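Local coordinates for uncharacterized protein (Pyrococcus abyssi, PDB 5IFF) that acts as a restriction DNA glycosylase, probably excising adenine bases from its recognition sequence, and binds nonspecific double-stranded DNA as a tetramer, at residues F96-E105 with K196-K206; C161-P169 with E180-V188. The protein carries 2 engineered substitutions. All blocks are in the same frame, centred on the assembly; numbering follows the deposited sequence.

In the fold
Contact 1 and contact 2 lie on opposite sides of the chain's centre, about 27 Å apart between centres, and do not touch. They are nonetheless joined in sequence, because strand 181-186 of contact 2 runs on into helix 188-201 of contact 1, and contact 2 is nested within the loop that contact 1 closes. Both are partly buried. Contact 1 ties helix ends and a connecting loop together through a lysine held by three oxygens, backbone bonds and two covered rings, and a second subunit packs against it. Contact 2, untouched by other protein chains, pairs the turn after strand 154-163 once with strand 181-186, with an apolar inner side and the carboxylates of Glu168 and Glu185 at the outer side.

Contact 1. Residues F96-E105 with K196-K206; sequences FADDVKSYLE and KAFIIASETHK
Lys206 reaches across to 96-105 and gives its ammonium group to three oxygens there: Val100 O at 2.7 Å from NZ, nearly in line with that C=O bond, Ala97 O at 3.0 Å from NZ, and the Tyr103 hydroxyl. The lysine chain runs extended to CD and then bends (chi3 100°), which brings NZ to the end of helix 87-99, at Ala97 O, which takes a weak bond from Val100 N, and to Val100 O just beyond the helix. The packing is close around Tyr103. One face of its ring lies on the backbone where Ser202 passes into Glu203, with Glu203 N over the ring centre, while Ile199 O meets the ring edge in plane, 3.4 Å from CE1. Beyond the ring, Leu104 N bonds to Ile200 O at 2.9 Å and Glu105 N to Ala201 O at 3.1 Å, so the chain entering helix 104-107 is fastened to the break between helices 188-201 and 203-216. Ser202 N-caps the latter helix, its OG accepting from His205 N. Phe96 is packed as closely: Lys196 bends at chi3 to lay CE over its ring centre, with NZ in a cation-pi position 4.6 Å from the centroid, and Val100 CG2 lies near the rim of the opposite face. Ile199 CG2 touches both Phe96 CE2 and Val100 CG2, and Tyr119 of the second subunit packs on Phe96 and Val100.

Toward solvent the contact thins. Exposed Glu203 sets CB off-centre over the Tyr103 ring, and exposed Lys101 brings NZ to 4.6 Å from Lys206 NZ. At the partly exposed end, a water links Glu105 OE2 to Ser202 OG, and Ser156 also bonds that carboxylate oxygen.

Contact 2. Residues C161-P169 with E180-V188; sequences CIPLTNVEP and EVVKYEVPV
Glu168 and Lys183 pair through their backbones as a single antiparallel bridge of the hydrogen-bonded kind. Glu168 N donates to Lys183 O at 2.8 Å, and Lys183 N returns a bond to Glu168 O at 2.7 Å; both donors lie in the plane of the carbonyl they meet. A water extends the pairing by one step, donating to Asn166 O and accepting from Glu185 N.

The apolar contacts gather on the side of Ile162, Val167, Val182 and Tyr184. Ile162 CG2 sits over one face of the Tyr184 ring, displaced toward the rim and 3.6 Å from CE1, while Ile162 CD1 touches CD2 and CE2 of the same ring. With CG anti to the backbone N (chi1 174°), the tyrosine swings its ring beneath Ile162 and presents an edge to Asn166 O, 3.6 Å from CD1. Val167 meets Val182 CG2 with both CB and CG2, and its CG1 rests against Tyr184 CB. A serine in place of Tyr184 would probably leave Ile162 without its aromatic platform and Glu139 without the hydroxyl that bonds it.

Among charged groups, the carboxylates of Glu168 and Glu185 approach to 3.8 Å between their OE2 atoms, their planes steeply inclined. Lys11 forms a salt bridge with Glu185, which is likely to temper the repulsion. Glu180 forms a salt bridge with Arg174 and accepts from the backbone N of Arg177.

The chain leaving strand 154-163, which lies beside strand 54-59 in the larger sheet, turns at 164-166 and pairs once with strand 181-186, whose sheet neighbour is strand 11-17; the packing of Ile162 on Tyr184 links the two sheets just ahead of helix 188-201, whose Leu190 packs on Tyr184.

Contact 1. Residues F96-E105 with K196-K206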
loop_
_atom_site.group_PDB
_atom_site.type_symbol
_atom_site.label_atom_id
_atom_site.label_comp_id
_atom_site.label_asym_id
_atom_site.label_seq_id
_atom_site.Cartn_x
_atom_site.Cartn_y
_atom_site.Cartn_z
ATOM N N PHE A 96 -1.229 29.323 -28.910
ATOM C CA PHE A 96 -2.451 28.692 -28.396
ATOM C C PHE A 96 -2.593 28.926 -26.877
ATOM O O PHE A 96 -3.645 29.402 -26.398
ATOM C CB PHE A 96 -2.439 27.194 -28.723
ATOM C CG PHE A 96 -3.608 26.420 -28.133
ATOM C CD1 PHE A 96 -4.887 26.548 -28.675
ATOM C CD2 PHE A 96 -3.414 25.579 -27.052
ATOM C CE1 PHE A 96 -5.976 25.820 -28.153
ATOM C CE2 PHE A 96 -4.494 24.850 -26.511
ATOM C CZ PHE A 96 -5.784 24.981 -27.076
ATOM N N ALA A 97 -1.527 28.630 -26.135
ATOM C CA ALA A 97 -1.551 28.833 -24.698
ATOM C C ALA A 97 -1.848 30.280 -24.313
ATOM O O ALA A 97 -2.507 30.509 -23.289
ATOM C CB ALA A 97 -0.247 28.374 -24.075
ATOM N N ASP A 98 -1.386 31.257 -25.115
ATOM C CA ASP A 98 -1.686 32.666 -24.843
ATOM C C ASP A 98 -3.168 32.953 -24.906
ATOM O O ASP A 98 -3.676 33.812 -24.192
ATOM C CB ASP A 98 -0.969 33.595 -25.841
ATOM C CG ASP A 98 0.522 33.696 -25.569
ATOM O OD1 ASP A 98 0.914 33.403 -24.411
ATOM O OD2 ASP A 98 1.292 34.069 -26.490
ATOM N N ASP A 99 -3.844 32.253 -25.797
ATOM C CA ASP A 99 -5.273 32.451 -26.047
ATOM C C ASP A 99 -6.178 31.731 -25.010
ATOM O O ASP A 99 -7.337 32.047 -24.858
ATOM C CB ASP A 99 -5.633 31.962 -27.468
ATOM C CG ASP A 99 -4.825 32.675 -28.585
ATOM O OD1 ASP A 99 -4.382 33.835 -28.401
ATOM O OD2 ASP A 99 -4.646 32.070 -29.668
ATOM N N VAL A 100 -5.651 30.735 -24.324
ATOM C CA VAL A 100 -6.466 29.958 -23.374
ATOM C C VAL A 100 -6.605 30.710 -22.033
ATOM O O VAL A 100 -5.569 30.982 -21.387
ATOM C CB VAL A 100 -5.830 28.584 -23.144
ATOM C CG1 VAL A 100 -6.575 27.790 -22.035
ATOM C CG2 VAL A 100 -5.831 27.789 -24.465
ATOM N N LYS A 101 -7.839 31.025 -21.610
ATOM C CA LYS A 101 -8.105 31.750 -20.334
ATOM C C LYS A 101 -9.188 31.035 -19.504
ATOM O O LYS A 101 -9.727 31.574 -18.542
ATOM C CB LYS A 101 -8.555 33.188 -20.595
ATOM C CG LYS A 101 -7.601 34.055 -21.400
ATOM C CD LYS A 101 -6.353 34.399 -20.612
ATOM C CE LYS A 101 -5.392 35.222 -21.439
ATOM N NZ LYS A 101 -4.068 35.315 -20.774
ATOM N N SER A 102 -9.533 29.827 -19.914
ATOM C CA SER A 102 -10.528 29.044 -19.186
ATOM C C SER A 102 -10.147 27.571 -19.292
ATOM O O SER A 102 -9.567 27.156 -20.293
ATOM C CB SER A 102 -11.921 29.290 -19.751
ATOM O OG SER A 102 -12.836 28.461 -19.084
ATOM N N TYR A 103 -10.458 26.792 -18.262
ATOM C CA TYR A 103 -9.890 25.453 -18.119
ATOM C C TYR A 103 -10.938 24.441 -17.737
ATOM O O TYR A 103 -11.961 24.802 -17.146
ATOM C CB TYR A 103 -8.777 25.464 -17.057
ATOM C CG TYR A 103 -7.758 26.548 -17.361
ATOM C CD1 TYR A 103 -6.748 26.329 -18.286
ATOM C CD2 TYR A 103 -7.836 27.797 -16.751
ATOM C CE1 TYR A 103 -5.814 27.365 -18.611
ATOM C CE2 TYR A 103 -6.920 28.795 -17.031
ATOM C CZ TYR A 103 -5.906 28.567 -17.964
ATOM O OH TYR A 103 -5.000 29.557 -18.288
ATOM N N LEU A 104 -10.648 23.173 -18.009
ATOM C CA LEU A 104 -11.562 22.115 -17.612
ATOM C C LEU A 104 -11.818 22.146 -16.098
ATOM O O LEU A 104 -12.967 22.081 -15.658
ATOM C CB LEU A 104 -11.021 20.763 -18.032
ATOM C CG LEU A 104 -12.135 19.721 -17.826
ATOM C CD1 LEU A 104 -13.261 19.886 -18.850
ATOM C CD2 LEU A 104 -11.568 18.355 -17.790
ATOM N N GLU A 105 -10.755 22.291 -15.299
ATOM C CA GLU A 105 -10.910 22.415 -13.833
ATOM C C GLU A 105 -11.866 23.545 -13.420
ATOM O O GLU A 105 -12.563 23.401 -12.421
ATOM C CB GLU A 105 -9.538 22.603 -13.152
ATOM C CG GLU A 105 -8.776 21.266 -13.021
ATOM C CD GLU A 105 -7.506 21.353 -12.178
ATOM O OE1 GLU A 105 -7.384 22.321 -11.376
ATOM O OE2 GLU A 105 -6.623 20.474 -12.344
ATOM N N LYS A 196 -1.679 20.451 -26.020
ATOM C CA LYS A 196 -2.879 21.297 -25.952
ATOM C C LYS A 196 -3.842 20.829 -24.876
ATOM O O LYS A 196 -4.488 21.669 -24.208
ATOM C CB LYS A 196 -3.588 21.333 -27.275
ATOM C CG LYS A 196 -2.777 22.154 -28.329
ATOM C CD LYS A 196 -3.364 21.989 -29.740
ATOM C CE LYS A 196 -4.677 22.693 -29.842
ATOM N NZ LYS A 196 -4.974 22.998 -31.276
ATOM N N ALA A 197 -3.950 19.509 -24.710
ATOM C CA ALA A 197 -4.781 18.961 -23.620
ATOM C C ALA A 197 -4.318 19.482 -22.241
ATOM O O ALA A 197 -5.130 19.937 -21.421
ATOM C CB ALA A 197 -4.774 17.409 -23.659
ATOM N N PHE A 198 -3.021 19.423 -21.963
ATOM C CA PHE A 198 -2.550 19.876 -20.691
ATOM C C PHE A 198 -2.764 21.393 -20.526
ATOM O O PHE A 198 -3.065 21.881 -19.416
ATOM C CB PHE A 198 -1.057 19.501 -20.520
ATOM C CG PHE A 198 -0.852 18.098 -20.031
ATOM C CD1 PHE A 198 -1.256 17.747 -18.732
ATOM C CD2 PHE A 198 -0.286 17.113 -20.851
ATOM C CE1 PHE A 198 -1.059 16.430 -18.232
ATOM C CE2 PHE A 198 -0.105 15.791 -20.376
ATOM C CZ PHE A 198 -0.487 15.451 -19.073
ATOM N N ILE A 199 -2.605 22.124 -21.630
ATOM C CA ILE A 199 -2.790 23.561 -21.634
ATOM C C ILE A 199 -4.241 23.932 -21.235
ATOM O O ILE A 199 -4.427 24.897 -20.490
ATOM C CB ILE A 199 -2.420 24.148 -23.015
ATOM C CG1 ILE A 199 -0.899 24.234 -23.123
ATOM C CG2 ILE A 199 -3.026 25.535 -23.228
ATOM C CD1 ILE A 199 -0.442 24.538 -24.550
ATOM N N ILE A 200 -5.241 23.158 -21.684
ATOM C CA ILE A 200 -6.640 23.516 -21.366
ATOM C C ILE A 200 -7.152 22.813 -20.078
ATOM O O ILE A 200 -8.220 23.142 -19.579
ATOM C CB ILE A 200 -7.590 23.214 -22.509
ATOM C CG1 ILE A 200 -7.704 21.701 -22.760
ATOM C CG2 ILE A 200 -7.167 23.987 -23.761
ATOM C CD1 ILE A 200 -8.998 21.328 -23.516
ATOM N N ALA A 201 -6.346 21.916 -19.515
ATOM C CA ALA A 201 -6.759 21.181 -18.303
ATOM C C ALA A 201 -6.830 22.047 -17.041
ATOM O O ALA A 201 -7.803 21.950 -16.251
ATOM C CB ALA A 201 -5.790 20.005 -18.070
ATOM N N SER A 202 -5.794 22.861 -16.810
ATOM C CA SER A 202 -5.754 23.778 -15.652
ATOM C C SER A 202 -4.727 24.862 -15.895
ATOM O O SER A 202 -3.768 24.638 -16.668
ATOM C CB SER A 202 -5.392 23.060 -14.363
ATOM O OG SER A 202 -4.026 22.639 -14.357
ATOM N N GLU A 203 -4.863 25.991 -15.193
ATOM C CA GLU A 203 -3.871 27.051 -15.367
ATOM C C GLU A 203 -2.495 26.544 -14.955
ATOM O O GLU A 203 -1.494 26.862 -15.559
ATOM C CB GLU A 203 -4.236 28.305 -14.550
ATOM C CG GLU A 203 -3.285 29.469 -14.832
ATOM C CD GLU A 203 -3.766 30.801 -14.273
ATOM O OE1 GLU A 203 -4.828 30.844 -13.637
ATOM O OE2 GLU A 203 -3.068 31.809 -14.488
ATOM N N THR A 204 -2.438 25.748 -13.903
ATOM C CA THR A 204 -1.157 25.240 -13.441
ATOM C C THR A 204 -0.501 24.344 -14.485
ATOM O O THR A 204 0.714 24.446 -14.754
ATOM C CB THR A 204 -1.318 24.464 -12.119
ATOM O OG1 THR A 204 -1.764 25.376 -11.107
ATOM C CG2 THR A 204 0.031 23.901 -11.679
ATOM N N HIS A 205 -1.308 23.472 -15.094
ATOM C CA HIS A 205 -0.753 22.616 -16.145
ATOM C C HIS A 205 -0.271 23.454 -17.316
ATOM O O HIS A 205 0.794 23.180 -17.845
ATOM C CB HIS A 205 -1.783 21.587 -16.643
ATOM C CG HIS A 205 -1.968 20.409 -15.728
ATOM N ND1 HIS A 205 -0.901 19.751 -15.139
ATOM C CD2 HIS A 205 -3.088 19.799 -15.274
ATOM C CE1 HIS A 205 -1.377 18.775 -14.361
ATOM N NE2 HIS A 205 -2.696 18.786 -14.436
ATOM N N LYS A 206 -1.062 24.447 -17.714
ATOM C CA LYS A 206 -0.650 25.331 -18.834
ATOM C C LYS A 206 0.699 26.016 -18.529
ATOM O O LYS A 206 1.614 26.078 -19.385
ATOM C CB LYS A 206 -1.733 26.403 -19.099
ATOM C CG LYS A 206 -1.305 27.387 -20.222
ATOM C CD LYS A 206 -2.377 28.442 -20.571
ATOM C CE LYS A 206 -2.094 29.746 -19.922
ATOM N NZ LYS A 206 -3.069 30.865 -20.338
HETATM O O HOH W 1 -3.951 21.100 -12.107
#

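Contact 2. Residues C161-P169 with E180-V188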
loop_
_atom_site.group_PDB
_atom_site.type_symbol
_atom_site.label_atom_id
_atom_site.label_comp_id
_atom_site.label_asym_id
_atom_site.label_seq_id
_atom_site.Cartn_x
_atom_site.Cartn_y
_atom_site.Cartn_z
ATOM N N CYS A 161 -5.731 7.312 -25.564
ATOM C CA CYS A 161 -6.232 5.960 -25.781
ATOM C C CYS A 161 -5.763 5.570 -27.185
ATOM O O CYS A 161 -6.194 6.183 -28.160
ATOM C CB CYS A 161 -7.755 5.899 -25.718
ATOM S SG CYS A 161 -8.323 6.190 -23.986
ATOM N N ILE A 162 -4.896 4.569 -27.249
ATOM C CA ILE A 162 -4.212 4.178 -28.480
ATOM C C ILE A 162 -4.844 2.894 -29.010
ATOM O O ILE A 162 -4.753 1.888 -28.344
ATOM C CB ILE A 162 -2.734 3.908 -28.239
ATOM C CG1 ILE A 162 -2.015 5.231 -27.791
ATOM C CG2 ILE A 162 -2.093 3.485 -29.578
ATOM C CD1 ILE A 162 -0.672 4.998 -27.064
ATOM N N PRO A 163 -5.435 2.911 -30.216
ATOM C CA PRO A 163 -6.013 1.632 -30.720
ATOM C C PRO A 163 -4.978 0.505 -30.830
ATOM O O PRO A 163 -3.863 0.731 -31.337
ATOM C CB PRO A 163 -6.550 1.999 -32.108
ATOM C CG PRO A 163 -6.764 3.556 -32.024
ATOM C CD PRO A 163 -5.641 4.031 -31.151
ATOM N N LEU A 164 -5.326 -0.691 -30.370
ATOM C CA LEU A 164 -4.414 -1.813 -30.530
ATOM C C LEU A 164 -4.100 -2.072 -32.014
ATOM O O LEU A 164 -3.110 -2.719 -32.347
ATOM C CB LEU A 164 -4.982 -3.104 -29.935
ATOM C CG LEU A 164 -4.999 -3.166 -28.390
ATOM C CD1 LEU A 164 -5.411 -4.631 -28.053
ATOM C CD2 LEU A 164 -3.656 -2.794 -27.792
ATOM N N THR A 165 -4.957 -1.594 -32.901
ATOM C CA THR A 165 -4.708 -1.859 -34.322
ATOM C C THR A 165 -3.563 -0.974 -34.800
ATOM O O THR A 165 -3.148 -1.082 -35.948
ATOM C CB THR A 165 -5.932 -1.581 -35.191
ATOM O OG1 THR A 165 -6.417 -0.274 -34.892
ATOM C CG2 THR A 165 -7.021 -2.574 -34.919
ATOM N N ASN A 166 -3.137 -0.031 -33.948
ATOM C CA ASN A 166 -2.070 0.921 -34.292
ATOM C C ASN A 166 -0.716 0.600 -33.693
ATOM O O ASN A 166 0.209 1.403 -33.827
ATOM C CB ASN A 166 -2.419 2.374 -33.882
ATOM C CG ASN A 166 -3.473 2.975 -34.773
ATOM O OD1 ASN A 166 -4.005 2.296 -35.632
ATOM N ND2 ASN A 166 -3.802 4.220 -34.552
ATOM N N VAL A 167 -0.579 -0.559 -33.060
ATOM C CA VAL A 167 0.711 -0.914 -32.481
ATOM C C VAL A 167 1.328 -2.122 -33.177
ATOM O O VAL A 167 0.636 -2.808 -33.914
ATOM C CB VAL A 167 0.578 -1.227 -30.957
ATOM C CG1 VAL A 167 0.061 0.017 -30.268
ATOM C CG2 VAL A 167 -0.282 -2.444 -30.716
ATOM N N GLU A 168 2.608 -2.388 -32.904
ATOM C CA GLU A 168 3.319 -3.538 -33.475
ATOM C C GLU A 168 3.971 -4.354 -32.370
ATOM O O GLU A 168 4.373 -3.805 -31.342
ATOM C CB GLU A 168 4.432 -3.113 -34.444
ATOM C CG GLU A 168 4.123 -2.009 -35.434
ATOM C CD GLU A 168 5.357 -1.689 -36.315
ATOM O OE1 GLU A 168 6.106 -2.629 -36.667
ATOM O OE2 GLU A 168 5.587 -0.505 -36.643
ATOM N N PRO A 169 4.141 -5.651 -32.584
ATOM C CA PRO A 169 3.646 -6.476 -33.696
ATOM C C PRO A 169 2.112 -6.560 -33.663
ATOM O O PRO A 169 1.529 -6.657 -32.573
ATOM C CB PRO A 169 4.272 -7.847 -33.429
ATOM C CG PRO A 169 5.426 -7.584 -32.507
ATOM C CD PRO A 169 5.013 -6.414 -31.675
ATOM N N GLU A 180 4.334 -8.957 -22.319
ATOM C CA GLU A 180 4.465 -8.428 -23.674
ATOM C C GLU A 180 4.561 -6.910 -23.676
ATOM O O GLU A 180 3.792 -6.224 -23.006
ATOM C CB GLU A 180 3.290 -8.877 -24.541
ATOM C CG GLU A 180 3.261 -8.192 -25.914
ATOM C CD GLU A 180 3.272 -9.178 -27.065
ATOM O OE1 GLU A 180 3.009 -10.362 -26.802
ATOM O OE2 GLU A 180 3.560 -8.747 -28.215
ATOM N N VAL A 181 5.491 -6.396 -24.477
ATOM C CA VAL A 181 5.620 -4.989 -24.733
ATOM C C VAL A 181 5.427 -4.696 -26.250
ATOM O O VAL A 181 6.010 -5.389 -27.076
ATOM C CB VAL A 181 6.990 -4.530 -24.252
ATOM C CG1 VAL A 181 7.313 -3.205 -24.814
ATOM C CG2 VAL A 181 7.033 -4.544 -22.680
ATOM N N VAL A 182 4.580 -3.723 -26.609
ATOM C CA VAL A 182 4.339 -3.429 -28.017
ATOM C C VAL A 182 4.936 -2.084 -28.359
ATOM O O VAL A 182 5.306 -1.314 -27.462
ATOM C CB VAL A 182 2.845 -3.420 -28.385
ATOM C CG1 VAL A 182 2.250 -4.840 -28.156
ATOM C CG2 VAL A 182 2.119 -2.325 -27.586
ATOM N N LYS A 183 5.031 -1.818 -29.656
ATOM C CA LYS A 183 5.741 -0.646 -30.157
ATOM C C LYS A 183 4.744 0.273 -30.874
ATOM O O LYS A 183 3.929 -0.185 -31.688
ATOM C CB LYS A 183 6.878 -1.098 -31.085
ATOM C CG LYS A 183 7.616 0.065 -31.721
ATOM C CD LYS A 183 8.952 -0.348 -32.361
ATOM C CE LYS A 183 8.795 -0.853 -33.784
ATOM N NZ LYS A 183 10.129 -0.861 -34.468
ATOM N N TYR A 184 4.803 1.562 -30.560
ATOM C CA TYR A 184 3.890 2.543 -31.109
ATOM C C TYR A 184 4.649 3.764 -31.635
ATOM O O TYR A 184 5.360 4.439 -30.867
ATOM C CB TYR A 184 2.895 2.981 -30.015
ATOM C CG TYR A 184 1.992 4.104 -30.448
ATOM C CD1 TYR A 184 1.081 3.925 -31.482
ATOM C CD2 TYR A 184 2.038 5.341 -29.813
ATOM C CE1 TYR A 184 0.260 4.973 -31.905
ATOM C CE2 TYR A 184 1.207 6.388 -30.222
ATOM C CZ TYR A 184 0.310 6.191 -31.248
ATOM O OH TYR A 184 -0.501 7.243 -31.649
ATOM N N GLU A 185 4.443 4.109 -32.908
ATOM C CA GLU A 185 5.117 5.280 -33.459
ATOM C C GLU A 185 4.243 6.466 -33.119
ATOM O O GLU A 185 3.041 6.461 -33.390
ATOM C CB GLU A 185 5.338 5.129 -34.976
ATOM C CG GLU A 185 6.101 3.831 -35.334
ATOM C CD GLU A 185 6.303 3.585 -36.854
ATOM O OE1 GLU A 185 5.526 4.126 -37.661
ATOM O OE2 GLU A 185 7.257 2.860 -37.224
ATOM N N VAL A 186 4.834 7.473 -32.482
ATOM C CA VAL A 186 4.044 8.597 -31.991
ATOM C C VAL A 186 3.913 9.595 -33.118
ATOM O O VAL A 186 4.915 10.118 -33.569
ATOM C CB VAL A 186 4.720 9.290 -30.761
ATOM C CG1 VAL A 186 3.857 10.511 -30.259
ATOM C CG2 VAL A 186 4.942 8.266 -29.632
ATOM N N PRO A 187 2.678 9.868 -33.568
ATOM C CA PRO A 187 2.444 10.879 -34.592
ATOM C C PRO A 187 2.746 12.288 -34.044
ATOM O O PRO A 187 2.386 12.557 -32.893
ATOM C CB PRO A 187 0.953 10.718 -34.899
ATOM C CG PRO A 187 0.531 9.416 -34.247
ATOM C CD PRO A 187 1.416 9.358 -33.042
ATOM N N VAL A 188 3.355 13.182 -34.840
ATOM C CA VAL A 188 3.483 14.565 -34.349
ATOM C C VAL A 188 2.185 15.206 -33.885
ATOM O O VAL A 188 2.208 15.932 -32.920
ATOM C CB VAL A 188 4.053 15.552 -35.395
ATOM C CG1 VAL A 188 4.537 16.765 -34.688
ATOM C CG2 VAL A 188 5.193 14.981 -36.093
HETATM O O HOH W 2 2.559 2.744 -34.625
#